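Local coordinates for major pilin backbone protein T-antigen, T13 (Streptococcus pyogenes, PDB 6BBT) that probably polymerises into the shaft of the streptococcal pilus, as the major backbone pilin carrying the T13 serotype antigen on the cell surface, at residues Ile13-Ile18 with Thr29-Thr34; Thr61-Ser66 with Lys78-Asn83; Leu159-Gln164 with Tyr211-His216; Tyr232-Asp237 with Asp271-Thr276. One frame throughout, in Å; residues are numbered along the deposited sequence.

Overall arrangement
Contacts 1 and 2 belong to the domain nearer the N-terminus, contacts 3 and 4 to the one nearer the C-terminus, and the centres of contacts 1 and 3 lie about 38 Å apart. Strand 148-166 runs through both domains, beside strand 10-17 in the first and strand 271-279 in the second. Contacts 1, 3 and 4 are buried and join facing sheets: 1 lays a lysine and an isoleucine methyl each over a phenylalanine face, 3 is apolar, and 4 adds one buried hydrogen bond. Contact 2 is partly buried; it closes the edge beside contact 1, using the neighbouring strands of the same two sheets, and water bridges its backbones. Lys15 and Lys163 each carry an isopeptide bond.

Contact 1 (Ile13-Ile18 with Thr29-Thr34); sequences ITKSMI and TTFTFT
Lys15 leaves its strand with CG anti to the backbone N (chi1 175°), bends once at chi2 (61°) and then runs straight, so that the Lys15 and Phe31 side chains cross at about a right angle and the last two lysine atoms lie over the ring. CE sits squarely over it, 3.7 Å from the Phe31 centroid, as a CH-pi contact. One atom further on, Lys15 NZ lies over the same face, 3.9 Å from the centroid of the Phe31 ring, where the ammonium of a cation-pi pair would sit. This nitrogen, however, is covalently linked to Asn152 CG and hydrogen-bonded to Glu101, the lysine, asparagine and glutamate of an intramolecular isopeptide bond. As an amide it is uncharged, so the contact is probably that of a polar N over the ring, which suits its burial. The strands belong to the two facing sheets of a beta-sandwich of the Spy0128-like isopeptide type, and their short axes pass 9.8 Å apart. Met17, folded at chi2 and chi3, swings its CE to the edge of Phe31, 3.6 Å from Phe31 CZ. The flexible thioether can thus fill a place that its backbone does not directly face. Ile13 holds CG2 anti to the backbone N and sets that methyl over the centre of the Phe33 ring, 3.9 Å from the Phe33 centroid. Lys15 CB approaches Phe33 CZ obliquely at 4.0 Å.

Contact 2 (Thr61-Ser66 with Lys78-Asn83); sequences TKAIVS and KTSNFN
Thr61 enters the contact through its backbone, its O lying 3.7 Å from CE1 of Phe82. Lys62 turns its side chain away, but its carbonyl O accepts a hydrogen bond from a water that also donates to Asn81 O; one water thus satisfies two carbonyls across strands that share no clear direct hydrogen bond. Ala63 points inward, and alanine's single methyl suits the close approach: its CB lies over one face of the Phe82 ring, displaced toward the rim and 4.1 Å from the ring centroid, while also touching Ser80 OG at 3.5 Å. Phe82 has CG beside its backbone N (chi1 -69°), which brings the ring up to Ala63. At Ile64 the backbone N donates to a second water, 3.0 Å away, which has a weak link to Ser80 OG. Val65 CG1 presses on Lys78 CB at 3.6 Å, the branched valine meeting the aliphatic root of the lysine obliquely. The lysine chain bends at chi2 and passes Ser66, its CE 3.2 Å from Ser66 O, before NZ forms a salt bridge with Asp71. The two nearly antiparallel strands lie at the edges of the facing sheets of the beta-sandwich, paired with strands 29-37 and 10-17. Apolar groups inside, with water and a charged lysine toward the surface, imply an edge closed by side chains and solvent rather than by continuous sheet pairing.

Contact 3 (Leu159-Gln164 with Tyr211-His216); sequences LKIEKQ and YKFTLH
This is an apolar contact across the interior of the C-terminal beta-sandwich, where strand 159-164 of one sheet meets strand 211-215 at the border of the other. The strands run at 45° to each other and draw together toward their C-terminal ends, with the CA atoms of Lys163 and Leu215 6.2 Å apart. There, Lys163 CB packs on Leu215 CB at 3.8 Å and also lies 3.6 Å from His216 O. Lys163 has CG anti to the backbone N (chi1 180°) and bends at chi2 (71°), which carries its end away from strand 211-215 into the core. Leucine suits the converging end because its forked tip can reach back along the facing strand: Leu215 CD1 comes 3.8 Å from Ile161 O and 4.2 Å from Ile161 CG2, the two side chains crossing at about a right angle. Where the strands diverge, Ile161 CD1, at the end of an extended chi2, and the long Phe213 side chain bridge the distance, CD1 approaching Phe213 CZ obliquely at 4.3 Å; Phe213 in turn lies nearly parallel to Phe178 of the adjoining strand. The core formed here flanks the root of a second isopeptide bond: Lys163 NZ is joined covalently to Asn277 CG and has a weak hydrogen bond to Glu236, and the lysine lies against the Phe176 ring. Such a lysine-asparagine link, set among aromatic residues inside a beta-sandwich, is characteristic of the internally cross-linked domains of Gram-positive pilins.

Contact 4 (Tyr232-Asp237 with Asp271-Thr276); sequences YKLTED and DEIVVT
From CB, Tyr232 places CG in the crowded position between the backbone N and the carbonyl carbon (chi1 63°), and this sends the ring across to strand 271-276. Near the far end of the ring, CE1 meets Ile273 CD1 at 3.8 Å, the two side chains reaching tip to tip with the methyl at the ring edge. At the tip, Tyr232 OH touches the same methyl and donates a hydrogen bond of 2.9 Å to Asp271 OD2. That oxygen lies in the ring plane, but the hydroxyl meets it from above the carboxylate plane, 32° out of it. Tyrosine suits the place because its length spans the distance between the sheets and its hydroxyl gives a buried aspartate a donor. The two strands run nearly parallel, 18° apart, in opposing sheets of the C-terminal beta-sandwich, with axes 10.1 Å from each other, so side chains alone join them. Leu234 CD2 fills the middle, 4.2 Å from Ile273 CG2 and 4.1 Å from Val275 CG2. Beyond it the extended Glu236 lays OE1 3.6 Å from Val275 CG1. The same carboxylate is hydrogen-bonded through OE2 to Thr244 and stands beside the isopeptide bond of Lys163.

Contact 1 (Ile13-Ile18 with Thr29-Thr34)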
loop_
_atom_site.group_PDB
_atom_site.type_symbol
_atom_site.label_atom_id
_atom_site.label_comp_id
_atom_site.label_asym_id
_atom_site.label_seq_id
_atom_site.Cartn_x
_atom_site.Cartn_y
_atom_site.Cartn_z
ATOM N N ILE A 13 3.849 -16.704 -9.683
ATOM C CA ILE A 13 3.461 -16.014 -8.457
ATOM C C ILE A 13 2.303 -15.066 -8.802
ATOM O O ILE A 13 2.360 -14.345 -9.811
ATOM C CB ILE A 13 4.604 -15.146 -7.865
ATOM C CG1 ILE A 13 5.923 -15.923 -7.712
ATOM C CG2 ILE A 13 4.175 -14.535 -6.531
ATOM C CD1 ILE A 13 5.880 -17.086 -6.731
ATOM N N THR A 14 1.259 -15.075 -7.981
ATOM C CA THR A 14 0.165 -14.125 -8.112
ATOM C C THR A 14 0.172 -13.223 -6.898
ATOM O O THR A 14 0.363 -13.673 -5.779
ATOM C CB THR A 14 -1.193 -14.838 -8.235
ATOM O OG1 THR A 14 -1.238 -15.524 -9.483
ATOM C CG2 THR A 14 -2.385 -13.824 -8.213
ATOM N N LYS A 15 -0.022 -11.937 -7.137
ATOM C CA LYS A 15 -0.203 -10.974 -6.079
ATOM C C LYS A 15 -1.582 -10.387 -6.242
ATOM O O LYS A 15 -1.911 -9.914 -7.320
ATOM C CB LYS A 15 0.834 -9.866 -6.196
ATOM C CG LYS A 15 0.664 -8.736 -5.199
ATOM C CD LYS A 15 0.778 -9.195 -3.757
ATOM C CE LYS A 15 0.581 -8.042 -2.788
ATOM N NZ LYS A 15 0.791 -8.412 -1.365
ATOM N N SER A 16 -2.368 -10.406 -5.180
ATOM C CA SER A 16 -3.658 -9.725 -5.152
ATOM C C SER A 16 -3.603 -8.638 -4.102
ATOM O O SER A 16 -3.227 -8.893 -2.959
ATOM C CB SER A 16 -4.788 -10.695 -4.830
ATOM O OG SER A 16 -4.862 -11.689 -5.837
ATOM N N MET A 17 -3.937 -7.417 -4.506
ATOM C CA MET A 17 -4.131 -6.328 -3.566
ATOM C C MET A 17 -5.635 -6.236 -3.319
ATOM O O MET A 17 -6.401 -6.180 -4.276
ATOM C CB MET A 17 -3.627 -5.003 -4.142
ATOM C CG MET A 17 -3.774 -3.826 -3.192
ATOM S SD MET A 17 -2.566 -3.915 -1.864
ATOM C CE MET A 17 -1.316 -2.748 -2.441
ATOM N N ILE A 18 -6.039 -6.235 -2.055
ATOM C CA ILE A 18 -7.439 -6.052 -1.692
ATOM C C ILE A 18 -7.785 -4.608 -2.095
ATOM O O ILE A 18 -7.160 -3.659 -1.614
ATOM C CB ILE A 18 -7.692 -6.266 -0.187
ATOM C CG1 ILE A 18 -7.340 -7.710 0.239
ATOM C CG2 ILE A 18 -9.135 -5.911 0.206
ATOM C CD1 ILE A 18 -8.049 -8.803 -0.544
ATOM N N THR A 29 3.834 1.459 -5.461
ATOM C CA THR A 29 4.774 0.666 -4.667
ATOM C C THR A 29 5.091 -0.657 -5.355
ATOM O O THR A 29 4.473 -1.001 -6.370
ATOM C CB THR A 29 4.224 0.419 -3.237
ATOM O OG1 THR A 29 5.277 -0.031 -2.372
ATOM C CG2 THR A 29 3.082 -0.587 -3.251
ATOM N N THR A 30 6.069 -1.383 -4.822
ATOM C CA THR A 30 6.399 -2.705 -5.373
ATOM C C THR A 30 6.271 -3.708 -4.259
ATOM O O THR A 30 6.367 -3.358 -3.084
ATOM C CB THR A 30 7.822 -2.776 -5.957
ATOM O OG1 THR A 30 8.751 -2.490 -4.916
ATOM C CG2 THR A 30 7.983 -1.766 -7.069
ATOM N N PHE A 31 5.995 -4.942 -4.629
ATOM C CA PHE A 31 6.117 -6.065 -3.710
ATOM C C PHE A 31 7.193 -6.992 -4.248
ATOM O O PHE A 31 7.264 -7.234 -5.442
ATOM C CB PHE A 31 4.789 -6.809 -3.566
ATOM C CG PHE A 31 3.736 -5.982 -2.929
ATOM C CD1 PHE A 31 3.603 -5.961 -1.551
ATOM C CD2 PHE A 31 2.940 -5.151 -3.688
ATOM C CE1 PHE A 31 2.653 -5.173 -0.941
ATOM C CE2 PHE A 31 1.981 -4.339 -3.083
ATOM C CZ PHE A 31 1.841 -4.352 -1.706
ATOM N N THR A 32 8.014 -7.516 -3.346
ATOM C CA THR A 32 9.135 -8.345 -3.704
ATOM C C THR A 32 8.952 -9.722 -3.088
ATOM O O THR A 32 8.683 -9.849 -1.901
ATOM C CB THR A 32 10.438 -7.700 -3.221
ATOM O OG1 THR A 32 10.643 -6.504 -3.964
ATOM C CG2 THR A 32 11.648 -8.623 -3.438
ATOM N N PHE A 33 9.096 -10.745 -3.921
ATOM C CA PHE A 33 9.060 -12.120 -3.461
ATOM C C PHE A 33 10.486 -12.669 -3.511
ATOM O O PHE A 33 11.257 -12.334 -4.415
ATOM C CB PHE A 33 8.102 -12.916 -4.330
ATOM C CG PHE A 33 6.855 -12.165 -4.612
ATOM C CD1 PHE A 33 5.943 -11.955 -3.604
ATOM C CD2 PHE A 33 6.672 -11.530 -5.831
ATOM C CE1 PHE A 33 4.811 -11.185 -3.826
ATOM C CE2 PHE A 33 5.530 -10.778 -6.070
ATOM C CZ PHE A 33 4.607 -10.605 -5.057
ATOM N N THR A 34 10.821 -13.473 -2.511
ATOM C CA THR A 34 12.146 -14.032 -2.351
ATOM C C THR A 34 12.014 -15.539 -2.380
ATOM O O THR A 34 11.081 -16.100 -1.810
ATOM C CB THR A 34 12.761 -13.651 -0.998
ATOM O OG1 THR A 34 12.667 -12.243 -0.814
ATOM C CG2 THR A 34 14.230 -14.039 -0.956
#

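Contact 2 (Thr61-Ser66 with Lys78-Asn83)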
loop_
_atom_site.group_PDB
_atom_site.type_symbol
_atom_site.label_atom_id
_atom_site.label_comp_id
_atom_site.label_asym_id
_atom_site.label_seq_id
_atom_site.Cartn_x
_atom_site.Cartn_y
_atom_site.Cartn_z
ATOM N N THR A 61 16.891 -14.787 -7.543
ATOM C CA THR A 61 16.206 -15.126 -6.297
ATOM C C THR A 61 15.134 -14.107 -5.850
ATOM O O THR A 61 14.553 -14.269 -4.782
ATOM C CB THR A 61 17.221 -15.338 -5.159
ATOM O OG1 THR A 61 18.005 -14.159 -4.990
ATOM C CG2 THR A 61 18.140 -16.533 -5.472
ATOM N N LYS A 62 14.904 -13.074 -6.666
ATOM C CA LYS A 62 13.900 -12.025 -6.424
ATOM C C LYS A 62 12.960 -11.937 -7.626
ATOM O O LYS A 62 13.403 -11.970 -8.776
ATOM C CB LYS A 62 14.554 -10.656 -6.238
ATOM C CG LYS A 62 15.671 -10.580 -5.211
ATOM C CD LYS A 62 15.175 -10.797 -3.799
ATOM C CE LYS A 62 16.235 -10.351 -2.804
ATOM N NZ LYS A 62 15.865 -10.617 -1.388
ATOM N N ALA A 63 11.656 -11.844 -7.346
ATOM C CA ALA A 63 10.646 -11.499 -8.335
ATOM C C ALA A 63 9.836 -10.298 -7.787
ATOM O O ALA A 63 9.647 -10.167 -6.569
ATOM C CB ALA A 63 9.749 -12.686 -8.594
ATOM N N ILE A 64 9.403 -9.406 -8.671
ATOM C CA ILE A 64 8.731 -8.181 -8.233
ATOM C C ILE A 64 7.470 -7.913 -9.043
ATOM O O ILE A 64 7.385 -8.283 -10.214
ATOM C CB ILE A 64 9.664 -6.937 -8.298
ATOM C CG1 ILE A 64 9.996 -6.559 -9.746
ATOM C CG2 ILE A 64 10.954 -7.182 -7.518
ATOM C CD1 ILE A 64 10.818 -5.283 -9.862
ATOM N N VAL A 65 6.484 -7.286 -8.403
ATOM C CA VAL A 65 5.321 -6.739 -9.114
ATOM C C VAL A 65 5.214 -5.293 -8.637
ATOM O O VAL A 65 5.659 -4.963 -7.533
ATOM C CB VAL A 65 3.976 -7.485 -8.858
ATOM C CG1 VAL A 65 3.989 -8.906 -9.403
ATOM C CG2 VAL A 65 3.587 -7.464 -7.389
ATOM N N SER A 66 4.618 -4.457 -9.479
ATOM C CA SER A 66 4.546 -3.023 -9.240
ATOM C C SER A 66 3.122 -2.579 -9.335
ATOM O O SER A 66 2.408 -3.015 -10.244
ATOM C CB SER A 66 5.347 -2.277 -10.310
ATOM O OG SER A 66 6.695 -2.659 -10.205
ATOM N N LYS A 78 -1.650 -8.921 -9.934
ATOM C CA LYS A 78 -0.459 -8.900 -10.763
ATOM C C LYS A 78 0.166 -10.293 -10.736
ATOM O O LYS A 78 -0.099 -11.077 -9.827
ATOM C CB LYS A 78 0.592 -7.947 -10.225
ATOM C CG LYS A 78 0.158 -6.545 -9.937
ATOM C CD LYS A 78 0.054 -5.718 -11.175
ATOM C CE LYS A 78 -0.456 -4.358 -10.773
ATOM N NZ LYS A 78 -0.417 -3.398 -11.882
ATOM N N THR A 79 1.012 -10.574 -11.714
ATOM C CA THR A 79 1.724 -11.851 -11.772
ATOM C C THR A 79 3.197 -11.661 -12.032
ATOM O O THR A 79 3.610 -10.718 -12.697
ATOM C CB THR A 79 1.138 -12.775 -12.857
ATOM O OG1 THR A 79 1.378 -12.199 -14.145
ATOM C CG2 THR A 79 -0.353 -12.957 -12.660
ATOM N N SER A 80 3.997 -12.552 -11.469
ATOM C CA SER A 80 5.407 -12.646 -11.797
ATOM C C SER A 80 5.777 -14.127 -11.798
ATOM O O SER A 80 4.894 -15.005 -11.759
ATOM C CB SER A 80 6.247 -11.864 -10.775
ATOM O OG SER A 80 7.583 -11.734 -11.235
ATOM N N ASN A 81 7.065 -14.424 -11.846
ATOM C CA ASN A 81 7.497 -15.815 -11.729
ATOM C C ASN A 81 8.935 -15.930 -11.274
ATOM O O ASN A 81 9.670 -14.955 -11.248
ATOM C CB ASN A 81 7.284 -16.558 -13.061
ATOM C CG ASN A 81 8.177 -16.042 -14.163
ATOM O OD1 ASN A 81 9.347 -16.403 -14.249
ATOM N ND2 ASN A 81 7.632 -15.187 -15.011
ATOM N N PHE A 82 9.312 -17.138 -10.880
ATOM C CA PHE A 82 10.708 -17.504 -10.750
ATOM C C PHE A 82 11.012 -18.481 -11.864
ATOM O O PHE A 82 10.162 -19.285 -12.253
ATOM C CB PHE A 82 10.960 -18.155 -9.415
ATOM C CG PHE A 82 10.833 -17.228 -8.262
ATOM C CD1 PHE A 82 11.873 -16.366 -7.934
ATOM C CD2 PHE A 82 9.692 -17.238 -7.477
ATOM C CE1 PHE A 82 11.770 -15.529 -6.841
ATOM C CE2 PHE A 82 9.581 -16.406 -6.385
ATOM C CZ PHE A 82 10.621 -15.551 -6.066
ATOM N N ASN A 83 12.232 -18.414 -12.373
ATOM C CA ASN A 83 12.611 -19.228 -13.495
ATOM C C ASN A 83 13.746 -20.166 -13.112
ATOM O O ASN A 83 14.849 -19.714 -12.798
ATOM C CB ASN A 83 13.009 -18.333 -14.648
ATOM C CG ASN A 83 13.303 -19.112 -15.901
ATOM O OD1 ASN A 83 12.947 -20.287 -16.019
ATOM N ND2 ASN A 83 13.974 -18.466 -16.841
HETATM O O HOH W 1 12.453 -13.894 -10.865
HETATM O O HOH W 2 10.352 -9.796 -11.533
#

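Contact 3 (Leu159-Gln164 with Tyr211-His216)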
loop_
_atom_site.group_PDB
_atom_site.type_symbol
_atom_site.label_atom_id
_atom_site.label_comp_id
_atom_site.label_asym_id
_atom_site.label_seq_id
_atom_site.Cartn_x
_atom_site.Cartn_y
_atom_site.Cartn_z
ATOM N N LEU A 159 -9.550 13.334 7.047
ATOM C CA LEU A 159 -9.321 14.622 7.646
ATOM C C LEU A 159 -10.616 15.427 7.580
ATOM O O LEU A 159 -11.163 15.624 6.513
ATOM C CB LEU A 159 -8.209 15.365 6.903
ATOM C CG LEU A 159 -7.938 16.815 7.334
ATOM C CD1 LEU A 159 -7.527 16.864 8.791
ATOM C CD2 LEU A 159 -6.871 17.450 6.466
ATOM N N LYS A 160 -11.099 15.873 8.730
ATOM C CA LYS A 160 -12.215 16.790 8.799
ATOM C C LYS A 160 -11.673 18.146 9.253
ATOM O O LYS A 160 -10.802 18.214 10.143
ATOM C CB LYS A 160 -13.256 16.255 9.770
ATOM C CG LYS A 160 -14.432 17.188 10.008
ATOM C CD LYS A 160 -15.504 16.494 10.812
ATOM C CE LYS A 160 -16.525 17.486 11.332
ATOM N NZ LYS A 160 -17.659 16.744 11.968
ATOM N N ILE A 161 -12.172 19.209 8.626
ATOM C CA ILE A 161 -11.795 20.565 8.950
ATOM C C ILE A 161 -13.082 21.317 9.256
ATOM O O ILE A 161 -13.985 21.375 8.416
ATOM C CB ILE A 161 -11.027 21.250 7.803
ATOM C CG1 ILE A 161 -9.733 20.486 7.487
ATOM C CG2 ILE A 161 -10.681 22.701 8.153
ATOM C CD1 ILE A 161 -9.053 20.922 6.209
ATOM N N GLU A 162 -13.162 21.882 10.459
ATOM C CA GLU A 162 -14.320 22.663 10.869
ATOM C C GLU A 162 -13.934 24.063 11.305
ATOM O O GLU A 162 -12.869 24.263 11.891
ATOM C CB GLU A 162 -15.024 21.971 12.015
ATOM C CG GLU A 162 -16.421 22.511 12.247
ATOM C CD GLU A 162 -17.034 22.005 13.518
ATOM O OE1 GLU A 162 -16.811 20.817 13.840
ATOM O OE2 GLU A 162 -17.737 22.805 14.176
ATOM N N LYS A 163 -14.836 25.014 11.050
ATOM C CA LYS A 163 -14.675 26.399 11.478
ATOM C C LYS A 163 -15.561 26.678 12.697
ATOM O O LYS A 163 -16.748 26.338 12.702
ATOM C CB LYS A 163 -15.044 27.343 10.332
ATOM C CG LYS A 163 -14.920 28.837 10.637
ATOM C CD LYS A 163 -13.478 29.309 10.765
ATOM C CE LYS A 163 -13.407 30.628 11.511
ATOM N NZ LYS A 163 -12.042 31.198 11.633
ATOM N N GLN A 164 -14.972 27.296 13.720
ATOM C CA GLN A 164 -15.737 27.859 14.831
ATOM C C GLN A 164 -15.406 29.324 15.035
ATOM O O GLN A 164 -14.253 29.744 14.872
ATOM C CB GLN A 164 -15.538 27.047 16.109
ATOM C CG GLN A 164 -16.721 26.127 16.366
ATOM C CD GLN A 164 -16.376 24.938 17.220
ATOM O OE1 GLN A 164 -15.473 24.993 18.056
ATOM N NE2 GLN A 164 -17.102 23.841 17.016
ATOM N N TYR A 211 -5.994 23.958 -3.147
ATOM C CA TYR A 211 -7.430 23.756 -3.218
ATOM C C TYR A 211 -8.075 24.781 -2.286
ATOM O O TYR A 211 -7.868 24.734 -1.073
ATOM C CB TYR A 211 -7.813 22.326 -2.802
ATOM C CG TYR A 211 -9.286 22.049 -2.986
ATOM C CD1 TYR A 211 -10.187 22.320 -1.985
ATOM C CD2 TYR A 211 -9.773 21.535 -4.190
ATOM C CE1 TYR A 211 -11.551 22.107 -2.161
ATOM C CE2 TYR A 211 -11.134 21.308 -4.372
ATOM C CZ TYR A 211 -12.015 21.606 -3.356
ATOM O OH TYR A 211 -13.353 21.383 -3.527
ATOM N N LYS A 212 -8.841 25.710 -2.852
ATOM C CA LYS A 212 -9.437 26.810 -2.083
ATOM C C LYS A 212 -10.895 26.510 -1.804
ATOM O O LYS A 212 -11.605 25.987 -2.666
ATOM C CB LYS A 212 -9.264 28.152 -2.814
ATOM C CG LYS A 212 -7.851 28.741 -2.668
ATOM C CD LYS A 212 -7.650 29.983 -3.533
ATOM C CE LYS A 212 -6.202 30.500 -3.522
ATOM N NZ LYS A 212 -5.700 30.798 -2.142
ATOM N N PHE A 213 -11.332 26.796 -0.582
ATOM C CA PHE A 213 -12.725 26.628 -0.181
ATOM C C PHE A 213 -13.052 27.601 0.953
ATOM O O PHE A 213 -12.152 28.238 1.520
ATOM C CB PHE A 213 -12.994 25.179 0.256
ATOM C CG PHE A 213 -12.236 24.765 1.487
ATOM C CD1 PHE A 213 -10.946 24.258 1.386
ATOM C CD2 PHE A 213 -12.804 24.897 2.756
ATOM C CE1 PHE A 213 -10.240 23.892 2.517
ATOM C CE2 PHE A 213 -12.099 24.527 3.890
ATOM C CZ PHE A 213 -10.817 24.029 3.772
ATOM N N THR A 214 -14.336 27.712 1.279
ATOM C CA THR A 214 -14.775 28.586 2.361
ATOM C C THR A 214 -15.544 27.817 3.391
ATOM O O THR A 214 -16.155 26.799 3.081
ATOM C CB THR A 214 -15.656 29.748 1.842
ATOM O OG1 THR A 214 -16.919 29.231 1.402
ATOM C CG2 THR A 214 -14.986 30.478 0.695
ATOM N N LEU A 215 -15.495 28.298 4.636
ATOM C CA LEU A 215 -16.353 27.810 5.708
ATOM C C LEU A 215 -16.869 28.985 6.529
ATOM O O LEU A 215 -16.143 29.961 6.743
ATOM C CB LEU A 215 -15.587 26.862 6.649
ATOM C CG LEU A 215 -14.980 25.590 6.059
ATOM C CD1 LEU A 215 -14.072 24.940 7.097
ATOM C CD2 LEU A 215 -16.080 24.623 5.613
ATOM N N HIS A 216 -18.107 28.878 7.007
ATOM C CA HIS A 216 -18.629 29.799 8.041
ATOM C C HIS A 216 -18.730 29.034 9.352
ATOM O O HIS A 216 -18.446 27.839 9.393
ATOM C CB HIS A 216 -19.976 30.433 7.635
ATOM C CG HIS A 216 -21.010 29.446 7.201
ATOM N ND1 HIS A 216 -21.643 28.595 8.084
ATOM C CD2 HIS A 216 -21.507 29.159 5.977
ATOM C CE1 HIS A 216 -22.488 27.824 7.421
ATOM N NE2 HIS A 216 -22.424 28.145 6.140
#

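Contact 4 (Tyr232-Asp237 with Asp271-Thr276)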
loop_
_atom_site.group_PDB
_atom_site.type_symbol
_atom_site.label_atom_id
_atom_site.label_comp_id
_atom_site.label_asym_id
_atom_site.label_seq_id
_atom_site.Cartn_x
_atom_site.Cartn_y
_atom_site.Cartn_z
ATOM N N TYR A 232 0.113 17.432 4.246
ATOM C CA TYR A 232 -0.757 18.522 3.825
ATOM C C TYR A 232 -0.466 19.792 4.609
ATOM O O TYR A 232 0.095 19.739 5.696
ATOM C CB TYR A 232 -2.235 18.153 3.994
ATOM C CG TYR A 232 -2.679 17.891 5.416
ATOM C CD1 TYR A 232 -3.099 18.932 6.247
ATOM C CD2 TYR A 232 -2.680 16.594 5.941
ATOM C CE1 TYR A 232 -3.515 18.693 7.554
ATOM C CE2 TYR A 232 -3.090 16.349 7.242
ATOM C CZ TYR A 232 -3.500 17.400 8.043
ATOM O OH TYR A 232 -3.918 17.156 9.335
ATOM N N LYS A 233 -0.859 20.929 4.054
ATOM C CA LYS A 233 -0.893 22.137 4.837
ATOM C C LYS A 233 -2.179 22.914 4.585
ATOM O O LYS A 233 -2.706 22.941 3.463
ATOM C CB LYS A 233 0.351 22.985 4.637
ATOM C CG LYS A 233 0.522 23.573 3.280
ATOM C CD LYS A 233 1.672 24.580 3.253
ATOM C CE LYS A 233 3.027 23.898 3.252
ATOM N NZ LYS A 233 4.069 24.770 2.624
ATOM N N LEU A 234 -2.689 23.492 5.665
ATOM C CA LEU A 234 -3.930 24.255 5.650
ATOM C C LEU A 234 -3.601 25.665 6.083
ATOM O O LEU A 234 -2.901 25.862 7.065
ATOM C CB LEU A 234 -4.946 23.646 6.610
ATOM C CG LEU A 234 -6.303 24.365 6.704
ATOM C CD1 LEU A 234 -7.067 24.261 5.392
ATOM C CD2 LEU A 234 -7.112 23.809 7.870
ATOM N N THR A 235 -4.090 26.645 5.340
ATOM C CA THR A 235 -4.002 28.037 5.756
ATOM C C THR A 235 -5.382 28.670 5.688
ATOM O O THR A 235 -6.295 28.128 5.055
ATOM C CB THR A 235 -3.057 28.834 4.851
ATOM O OG1 THR A 235 -3.518 28.751 3.511
ATOM C CG2 THR A 235 -1.660 28.297 4.903
ATOM N N GLU A 236 -5.530 29.797 6.368
ATOM C CA GLU A 236 -6.741 30.612 6.287
ATOM C C GLU A 236 -6.300 32.020 5.983
ATOM O O GLU A 236 -5.402 32.532 6.622
ATOM C CB GLU A 236 -7.534 30.590 7.608
ATOM C CG GLU A 236 -8.947 31.198 7.505
ATOM C CD GLU A 236 -9.576 31.506 8.863
ATOM O OE1 GLU A 236 -10.346 30.668 9.375
ATOM O OE2 GLU A 236 -9.305 32.589 9.423
ATOM N N ASP A 237 -6.942 32.672 5.030
ATOM C CA ASP A 237 -6.678 34.090 4.797
ATOM C C ASP A 237 -6.951 34.926 6.054
ATOM O O ASP A 237 -7.856 34.607 6.849
ATOM C CB ASP A 237 -7.511 34.609 3.631
ATOM C CG ASP A 237 -7.112 33.989 2.306
ATOM O OD1 ASP A 237 -6.055 33.341 2.244
ATOM O OD2 ASP A 237 -7.853 34.157 1.326
ATOM N N ASP A 271 -8.036 12.367 11.587
ATOM C CA ASP A 271 -7.681 13.734 12.033
ATOM C C ASP A 271 -8.945 14.623 12.006
ATOM O O ASP A 271 -9.767 14.527 11.079
ATOM C CB ASP A 271 -6.672 14.420 11.088
ATOM C CG ASP A 271 -5.206 13.968 11.255
ATOM O OD1 ASP A 271 -4.911 13.180 12.197
ATOM O OD2 ASP A 271 -4.355 14.455 10.395
ATOM N N GLU A 272 -9.081 15.492 13.000
ATOM C CA GLU A 272 -9.979 16.634 12.897
ATOM C C GLU A 272 -9.264 17.907 13.308
ATOM O O GLU A 272 -8.673 17.981 14.397
ATOM C CB GLU A 272 -11.259 16.470 13.709
ATOM C CG GLU A 272 -12.247 17.591 13.379
ATOM C CD GLU A 272 -13.535 17.569 14.178
ATOM O OE1 GLU A 272 -13.722 16.636 14.993
ATOM O OE2 GLU A 272 -14.354 18.503 13.964
ATOM N N ILE A 273 -9.310 18.893 12.418
ATOM C CA ILE A 273 -8.786 20.214 12.671
ATOM C C ILE A 273 -9.963 21.140 12.919
ATOM O O ILE A 273 -10.900 21.178 12.122
ATOM C CB ILE A 273 -7.921 20.736 11.502
ATOM C CG1 ILE A 273 -6.630 19.904 11.385
ATOM C CG2 ILE A 273 -7.565 22.206 11.704
ATOM C CD1 ILE A 273 -5.743 20.269 10.209
ATOM N N VAL A 274 -9.915 21.866 14.034
ATOM C CA VAL A 274 -10.913 22.879 14.359
ATOM C C VAL A 274 -10.173 24.193 14.311
ATOM O O VAL A 274 -9.209 24.391 15.055
ATOM C CB VAL A 274 -11.554 22.660 15.749
ATOM C CG1 VAL A 274 -12.573 23.759 16.039
ATOM C CG2 VAL A 274 -12.223 21.296 15.828
ATOM N N VAL A 275 -10.585 25.063 13.393
ATOM C CA VAL A 275 -9.989 26.378 13.239
ATOM C C VAL A 275 -10.919 27.377 13.905
ATOM O O VAL A 275 -12.076 27.494 13.509
ATOM C CB VAL A 275 -9.841 26.740 11.754
ATOM C CG1 VAL A 275 -9.217 28.122 11.586
ATOM C CG2 VAL A 275 -9.028 25.665 11.030
ATOM N N THR A 276 -10.415 28.089 14.905
ATOM C CA THR A 276 -11.219 29.021 15.702
ATOM C C THR A 276 -10.862 30.438 15.323
ATOM O O THR A 276 -9.696 30.828 15.416
ATOM C CB THR A 276 -11.001 28.795 17.194
ATOM O OG1 THR A 276 -11.486 27.492 17.515
ATOM C CG2 THR A 276 -11.766 29.854 18.058
#